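Local structure of solute-binding protein (2ZYO) at residues Asp76-Pro81 / Gly92-Ile97; Gln152-Asn157 / Gln216-Glu221; Trp360-Asn365 / Lys386-Lys391. The protein binds maltodextrins and cyclodextrins as the solute-binding component of what is probably a membrane sugar-transport system. All coordinates share one frame; numbering follows the deposited sequence.

Interaction 1: Asp76-Pro81 / Gly92-Ile97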
loop_
_atom_site.group_PDB
_atom_site.type_symbol
_atom_site.label_atom_id
_atom_site.label_comp_id
_atom_site.label_asym_id
_atom_site.label_seq_id
_atom_site.Cartn_x
_atom_site.Cartn_y
_atom_site.Cartn_z
ATOM N N ASP A 76 -8.735 -22.074 -2.904
ATOM C CA ASP A 76 -8.837 -21.698 -4.307
ATOM C C ASP A 76 -8.510 -20.219 -4.469
ATOM O O ASP A 76 -7.777 -19.833 -5.385
ATOM C CB ASP A 76 -10.230 -22.016 -4.846
ATOM C CG ASP A 76 -10.531 -23.500 -4.814
ATOM O OD1 ASP A 76 -9.997 -24.230 -5.673
ATOM O OD2 ASP A 76 -11.290 -23.938 -3.926
ATOM N N LEU A 77 -9.045 -19.401 -3.566
ATOM C CA LEU A 77 -8.769 -17.969 -3.565
ATOM C C LEU A 77 -8.017 -17.566 -2.305
ATOM O O LEU A 77 -8.379 -17.968 -1.198
ATOM C CB LEU A 77 -10.063 -17.156 -3.695
ATOM C CG LEU A 77 -10.952 -17.359 -4.930
ATOM C CD1 LEU A 77 -12.081 -16.345 -4.915
ATOM C CD2 LEU A 77 -10.165 -17.261 -6.235
ATOM N N VAL A 78 -6.963 -16.778 -2.498
ATOM C CA VAL A 78 -6.125 -16.284 -1.409
ATOM C C VAL A 78 -5.966 -14.770 -1.535
ATOM O O VAL A 78 -6.330 -14.185 -2.558
ATOM C CB VAL A 78 -4.731 -16.964 -1.400
ATOM C CG1 VAL A 78 -4.856 -18.446 -1.042
ATOM C CG2 VAL A 78 -4.031 -16.792 -2.748
ATOM N N THR A 79 -5.427 -14.140 -0.495
ATOM C CA THR A 79 -5.285 -12.688 -0.473
ATOM C C THR A 79 -4.108 -12.217 0.380
ATOM O O THR A 79 -3.866 -12.747 1.464
ATOM C CB THR A 79 -6.609 -11.992 -0.033
ATOM O OG1 THR A 79 -6.449 -10.570 -0.065
ATOM C CG2 THR A 79 -7.045 -12.431 1.359
ATOM N N TRP A 80 -3.375 -11.234 -0.145
ATOM C CA TRP A 80 -2.292 -10.548 0.571
ATOM C C TRP A 80 -1.921 -9.253 -0.160
ATOM O O TRP A 80 -2.266 -9.091 -1.332
ATOM C CB TRP A 80 -1.062 -11.450 0.764
ATOM C CG TRP A 80 -0.519 -12.105 -0.476
ATOM C CD1 TRP A 80 0.226 -11.515 -1.459
ATOM C CD2 TRP A 80 -0.643 -13.485 -0.840
ATOM N NE1 TRP A 80 0.559 -12.441 -2.422
ATOM C CE2 TRP A 80 0.034 -13.657 -2.068
ATOM C CE3 TRP A 80 -1.278 -14.589 -0.257
ATOM C CZ2 TRP A 80 0.104 -14.894 -2.720
ATOM C CZ3 TRP A 80 -1.203 -15.819 -0.902
ATOM C CH2 TRP A 80 -0.521 -15.960 -2.122
ATOM N N PRO A 81 -1.241 -8.314 0.534
ATOM C CA PRO A 81 -0.749 -7.104 -0.136
ATOM C C PRO A 81 0.088 -7.427 -1.379
ATOM O O PRO A 81 0.888 -8.369 -1.363
ATOM C CB PRO A 81 0.109 -6.440 0.944
ATOM C CG PRO A 81 -0.507 -6.888 2.224
ATOM C CD PRO A 81 -0.931 -8.303 1.977
ATOM N N GLY A 92 5.568 -20.146 -8.402
ATOM C CA GLY A 92 4.466 -20.935 -8.953
ATOM C C GLY A 92 3.327 -21.188 -7.984
ATOM O O GLY A 92 2.646 -22.212 -8.077
ATOM N N LEU A 93 3.121 -20.259 -7.053
ATOM C CA LEU A 93 2.021 -20.348 -6.093
ATOM C C LEU A 93 0.691 -19.940 -6.705
ATOM O O LEU A 93 -0.368 -20.431 -6.300
ATOM C CB LEU A 93 2.291 -19.469 -4.870
ATOM C CG LEU A 93 3.010 -20.077 -3.667
ATOM C CD1 LEU A 93 3.107 -19.042 -2.569
ATOM C CD2 LEU A 93 2.281 -21.313 -3.164
ATOM N N LEU A 94 0.754 -19.032 -7.673
ATOM C CA LEU A 94 -0.442 -18.460 -8.277
ATOM C C LEU A 94 -0.491 -18.722 -9.772
ATOM O O LEU A 94 0.545 -18.856 -10.424
ATOM C CB LEU A 94 -0.501 -16.950 -8.019
ATOM C CG LEU A 94 -0.428 -16.465 -6.567
ATOM C CD1 LEU A 94 -0.416 -14.952 -6.535
ATOM C CD2 LEU A 94 -1.572 -17.017 -5.720
ATOM N N GLN A 95 -1.706 -18.807 -10.303
ATOM C CA GLN A 95 -1.913 -18.886 -11.745
ATOM C C GLN A 95 -2.678 -17.647 -12.201
ATOM O O GLN A 95 -3.423 -17.059 -11.413
ATOM C CB GLN A 95 -2.656 -20.170 -12.125
ATOM C CG GLN A 95 -4.019 -20.343 -11.478
ATOM C CD GLN A 95 -4.741 -21.575 -11.983
ATOM O OE1 GLN A 95 -4.960 -21.728 -13.185
ATOM N NE2 GLN A 95 -5.119 -22.458 -11.067
ATOM N N PRO A 96 -2.491 -17.233 -13.469
ATOM C CA PRO A 96 -3.186 -16.035 -13.940
ATOM C C PRO A 96 -4.696 -16.217 -13.943
ATOM O O PRO A 96 -5.183 -17.348 -14.029
ATOM C CB PRO A 96 -2.691 -15.886 -15.383
ATOM C CG PRO A 96 -1.443 -16.686 -15.456
ATOM C CD PRO A 96 -1.646 -17.825 -14.521
ATOM N N ILE A 97 -5.430 -15.113 -13.830
ATOM C CA ILE A 97 -6.865 -15.146 -14.073
ATOM C C ILE A 97 -7.147 -14.737 -15.511
ATOM O O ILE A 97 -6.408 -13.943 -16.102
ATOM C CB ILE A 97 -7.681 -14.277 -13.079
ATOM C CG1 ILE A 97 -7.203 -12.820 -13.079
ATOM C CG2 ILE A 97 -7.625 -14.885 -11.679
ATOM C CD1 ILE A 97 -8.214 -11.842 -12.481
#

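Interaction 2: Gln152-Asn157 / Gln216-Glu221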
loop_
_atom_site.group_PDB
_atom_site.type_symbol
_atom_site.label_atom_id
_atom_site.label_comp_id
_atom_site.label_asym_id
_atom_site.label_seq_id
_atom_site.Cartn_x
_atom_site.Cartn_y
_atom_site.Cartn_z
ATOM N N GLN A 152 7.608 25.186 5.353
ATOM C CA GLN A 152 7.675 26.427 6.127
ATOM C C GLN A 152 6.879 26.297 7.425
ATOM O O GLN A 152 7.353 26.683 8.497
ATOM C CB GLN A 152 7.175 27.616 5.291
ATOM C CG GLN A 152 7.094 28.952 6.047
ATOM C CD GLN A 152 8.421 29.389 6.649
ATOM O OE1 GLN A 152 9.482 29.206 6.052
ATOM N NE2 GLN A 152 8.362 29.978 7.837
ATOM N N TYR A 153 5.676 25.735 7.316
ATOM C CA TYR A 153 4.816 25.461 8.465
ATOM C C TYR A 153 5.527 24.572 9.490
ATOM O O TYR A 153 5.435 24.811 10.691
ATOM C CB TYR A 153 3.507 24.816 7.993
ATOM C CG TYR A 153 2.456 24.635 9.067
ATOM C CD1 TYR A 153 1.579 25.670 9.393
ATOM C CD2 TYR A 153 2.324 23.424 9.744
ATOM C CE1 TYR A 153 0.607 25.506 10.377
ATOM C CE2 TYR A 153 1.358 23.251 10.730
ATOM C CZ TYR A 153 0.504 24.293 11.041
ATOM O OH TYR A 153 -0.457 24.120 12.012
ATOM N N ALA A 154 6.243 23.556 9.010
ATOM C CA ALA A 154 7.019 22.679 9.890
ATOM C C ALA A 154 8.178 23.424 10.560
ATOM O O ALA A 154 8.389 23.295 11.766
ATOM C CB ALA A 154 7.526 21.465 9.127
ATOM N N LYS A 155 8.920 24.204 9.778
ATOM C CA LYS A 155 10.035 24.995 10.306
ATOM C C LYS A 155 9.586 25.975 11.386
ATOM O O LYS A 155 10.270 26.155 12.395
ATOM C CB LYS A 155 10.738 25.761 9.188
ATOM C CG LYS A 155 11.585 24.901 8.268
ATOM C CD LYS A 155 12.512 25.756 7.413
ATOM C CE LYS A 155 11.734 26.596 6.406
ATOM N NZ LYS A 155 12.621 27.446 5.570
ATOM N N ALA A 156 8.433 26.599 11.168
ATOM C CA ALA A 156 7.910 27.598 12.096
ATOM C C ALA A 156 7.323 26.982 13.367
ATOM O O ALA A 156 7.460 27.548 14.449
ATOM C CB ALA A 156 6.878 28.477 11.401
ATOM N N ASN A 157 6.694 25.814 13.231
ATOM C CA ASN A 157 5.877 25.244 14.308
ATOM C C ASN A 157 6.445 24.023 15.046
ATOM O O ASN A 157 5.918 23.638 16.093
ATOM C CB ASN A 157 4.465 24.935 13.791
ATOM C CG ASN A 157 3.711 26.183 13.369
ATOM O OD1 ASN A 157 3.384 26.357 12.194
ATOM N ND2 ASN A 157 3.440 27.062 14.324
ATOM N N GLN A 216 16.893 15.125 4.427
ATOM C CA GLN A 216 17.854 15.752 5.332
ATOM C C GLN A 216 17.305 17.031 5.966
ATOM O O GLN A 216 17.485 17.261 7.162
ATOM C CB GLN A 216 19.158 16.044 4.590
ATOM C CG GLN A 216 20.305 16.496 5.482
ATOM C CD GLN A 216 21.583 16.733 4.707
ATOM O OE1 GLN A 216 21.577 17.369 3.650
ATOM N NE2 GLN A 216 22.694 16.223 5.229
ATOM N N LYS A 217 16.627 17.849 5.159
ATOM C CA LYS A 217 16.054 19.114 5.627
ATOM C C LYS A 217 15.037 18.936 6.755
ATOM O O LYS A 217 14.899 19.807 7.616
ATOM C CB LYS A 217 15.431 19.883 4.462
ATOM C CG LYS A 217 16.450 20.576 3.567
ATOM C CD LYS A 217 15.823 21.062 2.265
ATOM C CE LYS A 217 14.830 22.192 2.490
ATOM N NZ LYS A 217 14.098 22.518 1.235
ATOM N N TRP A 218 14.334 17.806 6.756
ATOM C CA TRP A 218 13.368 17.510 7.811
ATOM C C TRP A 218 14.027 17.349 9.180
ATOM O O TRP A 218 13.395 17.574 10.210
ATOM C CB TRP A 218 12.525 16.283 7.453
ATOM C CG TRP A 218 11.418 16.632 6.515
ATOM C CD1 TRP A 218 11.430 16.522 5.155
ATOM C CD2 TRP A 218 10.141 17.182 6.865
ATOM N NE1 TRP A 218 10.233 16.958 4.634
ATOM C CE2 TRP A 218 9.425 17.369 5.661
ATOM C CE3 TRP A 218 9.530 17.525 8.078
ATOM C CZ2 TRP A 218 8.126 17.890 5.635
ATOM C CZ3 TRP A 218 8.237 18.044 8.051
ATOM C CH2 TRP A 218 7.551 18.220 6.835
ATOM N N PHE A 219 15.307 16.992 9.178
ATOM C CA PHE A 219 16.053 16.809 10.417
ATOM C C PHE A 219 16.926 18.018 10.754
ATOM O O PHE A 219 17.057 18.378 11.924
ATOM C CB PHE A 219 16.862 15.508 10.363
ATOM C CG PHE A 219 16.002 14.283 10.232
ATOM C CD1 PHE A 219 15.450 13.687 11.360
ATOM C CD2 PHE A 219 15.712 13.749 8.978
ATOM C CE1 PHE A 219 14.636 12.565 11.245
ATOM C CE2 PHE A 219 14.896 12.625 8.855
ATOM C CZ PHE A 219 14.358 12.033 9.989
ATOM N N THR A 220 17.491 18.654 9.730
ATOM C CA THR A 220 18.374 19.813 9.922
ATOM C C THR A 220 17.629 21.143 10.071
ATOM O O THR A 220 18.118 22.060 10.739
ATOM C CB THR A 220 19.394 19.950 8.774
ATOM O OG1 THR A 220 18.697 20.084 7.529
ATOM C CG2 THR A 220 20.321 18.738 8.717
ATOM N N GLU A 221 16.458 21.254 9.444
ATOM C CA GLU A 221 15.678 22.496 9.480
ATOM C C GLU A 221 14.335 22.363 10.202
ATOM O O GLU A 221 13.911 23.285 10.902
ATOM C CB GLU A 221 15.452 23.039 8.065
ATOM C CG GLU A 221 16.722 23.451 7.327
ATOM C CD GLU A 221 16.435 24.050 5.960
ATOM O OE1 GLU A 221 15.386 24.712 5.796
ATOM O OE2 GLU A 221 17.264 23.866 5.046
HETATM O O HOH W 1 14.090 25.738 3.909
#

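Interaction 3: Trp360-Asn365 / Lys386-Lys391. With GLC (alpha-D-glucopyranose), chain B.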
loop_
_atom_site.group_PDB
_atom_site.type_symbol
_atom_site.label_atom_id
_atom_site.label_comp_id
_atom_site.label_asym_id
_atom_site.label_seq_id
_atom_site.Cartn_x
_atom_site.Cartn_y
_atom_site.Cartn_z
ATOM N N TRP A 360 14.326 -2.264 1.219
ATOM C CA TRP A 360 13.843 -1.521 2.389
ATOM C C TRP A 360 14.903 -1.288 3.466
ATOM O O TRP A 360 15.105 -0.152 3.895
ATOM C CB TRP A 360 12.610 -2.194 3.006
ATOM C CG TRP A 360 11.448 -2.330 2.070
ATOM C CD1 TRP A 360 10.982 -3.482 1.508
ATOM C CD2 TRP A 360 10.604 -1.277 1.582
ATOM N NE1 TRP A 360 9.898 -3.218 0.705
ATOM C CE2 TRP A 360 9.646 -1.871 0.730
ATOM C CE3 TRP A 360 10.564 0.111 1.782
ATOM C CZ2 TRP A 360 8.653 -1.127 0.078
ATOM C CZ3 TRP A 360 9.578 0.851 1.132
ATOM C CH2 TRP A 360 8.637 0.229 0.290
ATOM N N GLU A 361 15.573 -2.356 3.899
ATOM C CA GLU A 361 16.559 -2.262 4.984
ATOM C C GLU A 361 17.693 -1.260 4.688
ATOM O O GLU A 361 17.885 -0.320 5.461
ATOM C CB GLU A 361 17.104 -3.651 5.360
ATOM C CG GLU A 361 18.040 -3.672 6.570
ATOM C CD GLU A 361 18.724 -5.019 6.769
ATOM O OE1 GLU A 361 18.093 -6.064 6.500
ATOM O OE2 GLU A 361 19.897 -5.032 7.200
ATOM N N PRO A 362 18.436 -1.451 3.574
ATOM C CA PRO A 362 19.513 -0.519 3.211
ATOM C C PRO A 362 19.052 0.924 2.980
ATOM O O PRO A 362 19.737 1.855 3.410
ATOM C CB PRO A 362 20.075 -1.108 1.909
ATOM C CG PRO A 362 19.632 -2.515 1.894
ATOM C CD PRO A 362 18.334 -2.561 2.608
ATOM N N ILE A 363 17.916 1.116 2.311
ATOM C CA ILE A 363 17.445 2.479 2.037
ATOM C C ILE A 363 16.995 3.205 3.310
ATOM O O ILE A 363 17.237 4.406 3.459
ATOM C CB ILE A 363 16.371 2.553 0.898
ATOM C CG1 ILE A 363 16.181 3.999 0.414
ATOM C CG2 ILE A 363 15.040 1.947 1.330
ATOM C CD1 ILE A 363 17.398 4.590 -0.278
ATOM N N ASN A 364 16.360 2.471 4.222
ATOM C CA ASN A 364 15.943 3.045 5.501
ATOM C C ASN A 364 17.135 3.356 6.395
ATOM O O ASN A 364 17.152 4.382 7.076
ATOM C CB ASN A 364 14.937 2.138 6.215
ATOM C CG ASN A 364 13.599 2.075 5.499
ATOM O OD1 ASN A 364 13.250 2.968 4.723
ATOM N ND2 ASN A 364 12.842 1.012 5.753
ATOM N N ASN A 365 18.135 2.474 6.381
ATOM C CA ASN A 365 19.390 2.730 7.082
ATOM C C ASN A 365 20.064 3.991 6.554
ATOM O O ASN A 365 20.576 4.798 7.329
ATOM C CB ASN A 365 20.334 1.530 6.968
ATOM C CG ASN A 365 19.889 0.348 7.813
ATOM O OD1 ASN A 365 18.927 0.433 8.578
ATOM N ND2 ASN A 365 20.595 -0.768 7.676
ATOM N N LYS A 386 24.955 -0.182 -3.085
ATOM C CA LYS A 386 25.965 -1.245 -3.054
ATOM C C LYS A 386 25.472 -2.458 -2.256
ATOM O O LYS A 386 25.613 -3.601 -2.699
ATOM C CB LYS A 386 27.288 -0.716 -2.479
ATOM C CG LYS A 386 28.445 -1.722 -2.478
ATOM C CD LYS A 386 28.835 -2.154 -3.892
ATOM C CE LYS A 386 29.959 -3.184 -3.874
ATOM N NZ LYS A 386 29.585 -4.453 -3.179
ATOM N N ILE A 387 24.886 -2.193 -1.090
ATOM C CA ILE A 387 24.330 -3.237 -0.228
ATOM C C ILE A 387 23.176 -3.986 -0.904
ATOM O O ILE A 387 23.123 -5.218 -0.862
ATOM C CB ILE A 387 23.900 -2.661 1.148
ATOM C CG1 ILE A 387 25.138 -2.301 1.976
ATOM C CG2 ILE A 387 23.019 -3.649 1.904
ATOM C CD1 ILE A 387 24.864 -1.401 3.169
ATOM N N MET A 388 22.271 -3.238 -1.538
ATOM C CA MET A 388 21.144 -3.823 -2.274
ATOM C C MET A 388 21.598 -4.809 -3.335
ATOM O O MET A 388 21.100 -5.934 -3.406
ATOM C CB MET A 388 20.333 -2.733 -2.968
ATOM C CG MET A 388 19.507 -1.884 -2.057
ATOM S SD MET A 388 18.848 -0.499 -2.988
ATOM C CE MET A 388 18.489 0.614 -1.632
ATOM N N LYS A 389 22.548 -4.369 -4.157
ATOM C CA LYS A 389 23.003 -5.132 -5.316
ATOM C C LYS A 389 23.697 -6.433 -4.922
ATOM O O LYS A 389 23.636 -7.420 -5.658
ATOM C CB LYS A 389 23.901 -4.266 -6.202
ATOM C CG LYS A 389 23.176 -3.061 -6.792
ATOM C CD LYS A 389 24.097 -2.163 -7.605
ATOM C CE LYS A 389 24.250 -2.655 -9.033
ATOM N NZ LYS A 389 22.955 -2.663 -9.775
ATOM N N GLU A 390 24.345 -6.427 -3.757
ATOM C CA GLU A 390 24.929 -7.642 -3.196
ATOM C C GLU A 390 23.831 -8.591 -2.714
ATOM O O GLU A 390 23.903 -9.796 -2.958
ATOM C CB GLU A 390 25.889 -7.309 -2.049
ATOM C CG GLU A 390 26.753 -8.488 -1.600
ATOM C CD GLU A 390 27.602 -8.170 -0.384
ATOM O OE1 GLU A 390 27.028 -7.882 0.690
ATOM O OE2 GLU A 390 28.845 -8.218 -0.499
ATOM N N LYS A 391 22.822 -8.035 -2.042
ATOM C CA LYS A 391 21.702 -8.812 -1.498
ATOM C C LYS A 391 20.811 -9.422 -2.580
ATOM O O LYS A 391 20.231 -10.491 -2.380
ATOM C CB LYS A 391 20.857 -7.954 -0.546
ATOM C CG LYS A 391 21.500 -7.679 0.819
ATOM C CD LYS A 391 21.457 -8.894 1.750
ATOM C CE LYS A 391 20.082 -9.083 2.387
ATOM N NZ LYS A 391 20.076 -10.184 3.391
HETATM C C1 GLC B . 6.304 -0.839 3.812
HETATM C C2 GLC B . 6.531 -2.229 3.212
HETATM C C3 GLC B . 7.467 -3.036 4.109
HETATM C C4 GLC B . 8.775 -2.272 4.331
HETATM C C5 GLC B . 8.475 -0.871 4.877
HETATM C C6 GLC B . 9.718 -0.013 4.995
HETATM O O2 GLC B . 5.290 -2.903 3.088
HETATM O O3 GLC B . 7.737 -4.294 3.511
HETATM O O4 GLC B . 9.592 -2.980 5.253
HETATM O O5 GLC B . 7.554 -0.176 4.005
HETATM O O6 GLC B . 9.904 0.435 6.328
HETATM O O HOH W 2 20.357 -7.985 5.828
#

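Interaction 1: Asp76-Pro81 / Gly92-Ile97
Leu94 meets Val78 and Trp80 through its two methyl branches, and no hydrogen bond joins the segments. Leu94 CD1 lies 3.9 Å from Trp80 CZ2, approaching the indole obliquely. The other branch, Leu94 CD2, is 3.9 Å from Trp80 CH2 and equally 3.9 Å from Val78 CG2, which puts it in the angle between the benzo end of the indole and the valine. Leu94 CG stands anti to its carbonyl carbon (chi1 -55°), and this rotation carries both methyls across the gap. Trp80 holds CG between its backbone N and carbonyl carbon (chi1 53°), a setting that lays the six-membered ring alongside the leucine, with the two side chains running past each other in opposite senses.

The backbones stay well apart, the nearest CA atoms being Val78 CA and Leu94 CA at 9.2 Å, and the segments bury 132 Å² between them, mostly on Trp80 and Leu94. Each segment instead pairs antiparallel with strand 278-287, part of the large mixed sheet of this bacterial solute-binding-protein fold, and side chains of both Val78 and Leu94 touch Tyr285 of that strand. The Tyr285 ring also meets the Trp80 ring with planes at about 55°, while its hydroxyl is hydrogen-bonded to Trp80 O. Helix 61-71 covers another part of the cluster: Gln62 touches both Trp80 and Leu93. Just ahead of Leu93, Gly92 ends helix 85-90 in a Schellman motif, from which the chain enters the weakly bonded strand at Leu94.

Interaction 2: Gln152-Asn157 / Gln216-Glu221
The indole of Trp218 receives the methyl of Ala154 obliquely: Ala154 CB is 3.7 Å from Trp218 CZ3 and 4.0 Å from Trp218 CH2, so only the far corner of the benzo ring does the touching. The rings of Phe151 and Phe169 each meet the same indole edge-to-face, and its NE1 is hydrogen-bonded to the hydroxyl of Tyr147. Trp218 CB points away from helix 147-157. With CG anti to the carbonyl carbon (chi1 -81°), the ring swings back across the gap.

Ala154 and Trp218 both also touch Val167 of strand 165-169, consistent with helices 147-157 and 206-220 both packing on that strand, an arrangement in keeping with the layered alpha/beta lobes of solute-binding proteins. Where helix 206-220 ends, the backbones come closest, with Lys155 CA and Glu221 CA 6.2 Å apart.

Here a second, polar contact forms. Lys155 and Glu221 run side by side in the same direction, and Lys155 CD passes 3.5 Å from Glu221 OE1. A bend at chi3 (-68°) turns the end of the lysine, leaving NZ 3.9 Å from Glu221 OE1, a long salt bridge. Water 1 spans this distance, accepting from Lys155 NZ at 2.8 Å; it also donates to Glu221 OE1, at a modelled 2.5 Å that is too short to be taken at face value. A methionine in place of this lysine would probably leave the Glu221 carboxylate without its charged mate and water 1 without its ammonium donor. Another lysine, Lys217, has its NZ 6.7 Å from Lys155 NZ; its charge is engaged by a salt bridge to Glu214 and a cation-pi contact with Phe151.

Interaction 3: Trp360-Asn365 / Lys386-Lys391
Helix 360-371 lines the glycan pocket with Trp360 and Asn364 and packs through Pro362 and Ile363 against helix 377-394. Trp360 lays one face of its indole against a glucose unit, whose C4 sits 3.4 Å above the ring plane, offset toward the rim. The glucose C6 comes within 3.3 Å of Trp360 CE3. One turn on, Asn364 ND2 gives a weak hydrogen bond to glucose O6, 3.0 Å long and bent to 127° at the hydrogen. Asn364 OD1 accepts from the backbone N of Phe174, which fixes the amide so that its NH2 faces the sugar. Asn173, also of the pocket, is hydrogen-bonded to this same glucose.

Between the helices the contact is apolar. The two segments are almost antiparallel, at 171°, with axes 9.1 Å apart at closest approach. Pro362 is the centre of the packing: its CG lies 3.6 Å from Ile387 CG2 and 4.0 Å from Met388 CG, so the pyrrolidine ring touches two successive residues of the other helix. In Ile387 it is CG2, anti to the backbone N, that reaches the proline. Met388 has CG anti to its carbonyl carbon (chi1 -72°) and extends beyond it, bringing Met388 CE to 3.8 Å from Ile363 CB. Leu203 touches both Ile363 and Met388.

At the margin, water 2 donates to Glu361 OE1 and accepts only a weak bond from Lys391 NZ. An aromatic face laid on a sugar ring, with polar side chains at its hydroxyls, is familiar from maltodextrin-binding proteins; here it is mounted, with asparagines as the polar groups, on one arm of an antiparallel helical hairpin.

Interactions 1 and 2 lie on opposite sides of the chain's centre, their centres 44 Å apart, while interaction 3 is about 28 Å from interaction 1 and 27 Å from interaction 2, centre to centre. None touches another. Interaction 1 is wholly buried and apolar, gathering chain around strand 278-287. Interaction 2 is only partly buried: a buried methyl-to-indole contact gives way to a water-bridged, long salt bridge toward the surface. Interaction 3 joins two helices through a mainly buried apolar seam and is the one that includes residues of the glycan pocket. Helix 360-371 also links it to interaction 2, where Val370 and Ala371 meet Gln216 and Phe219.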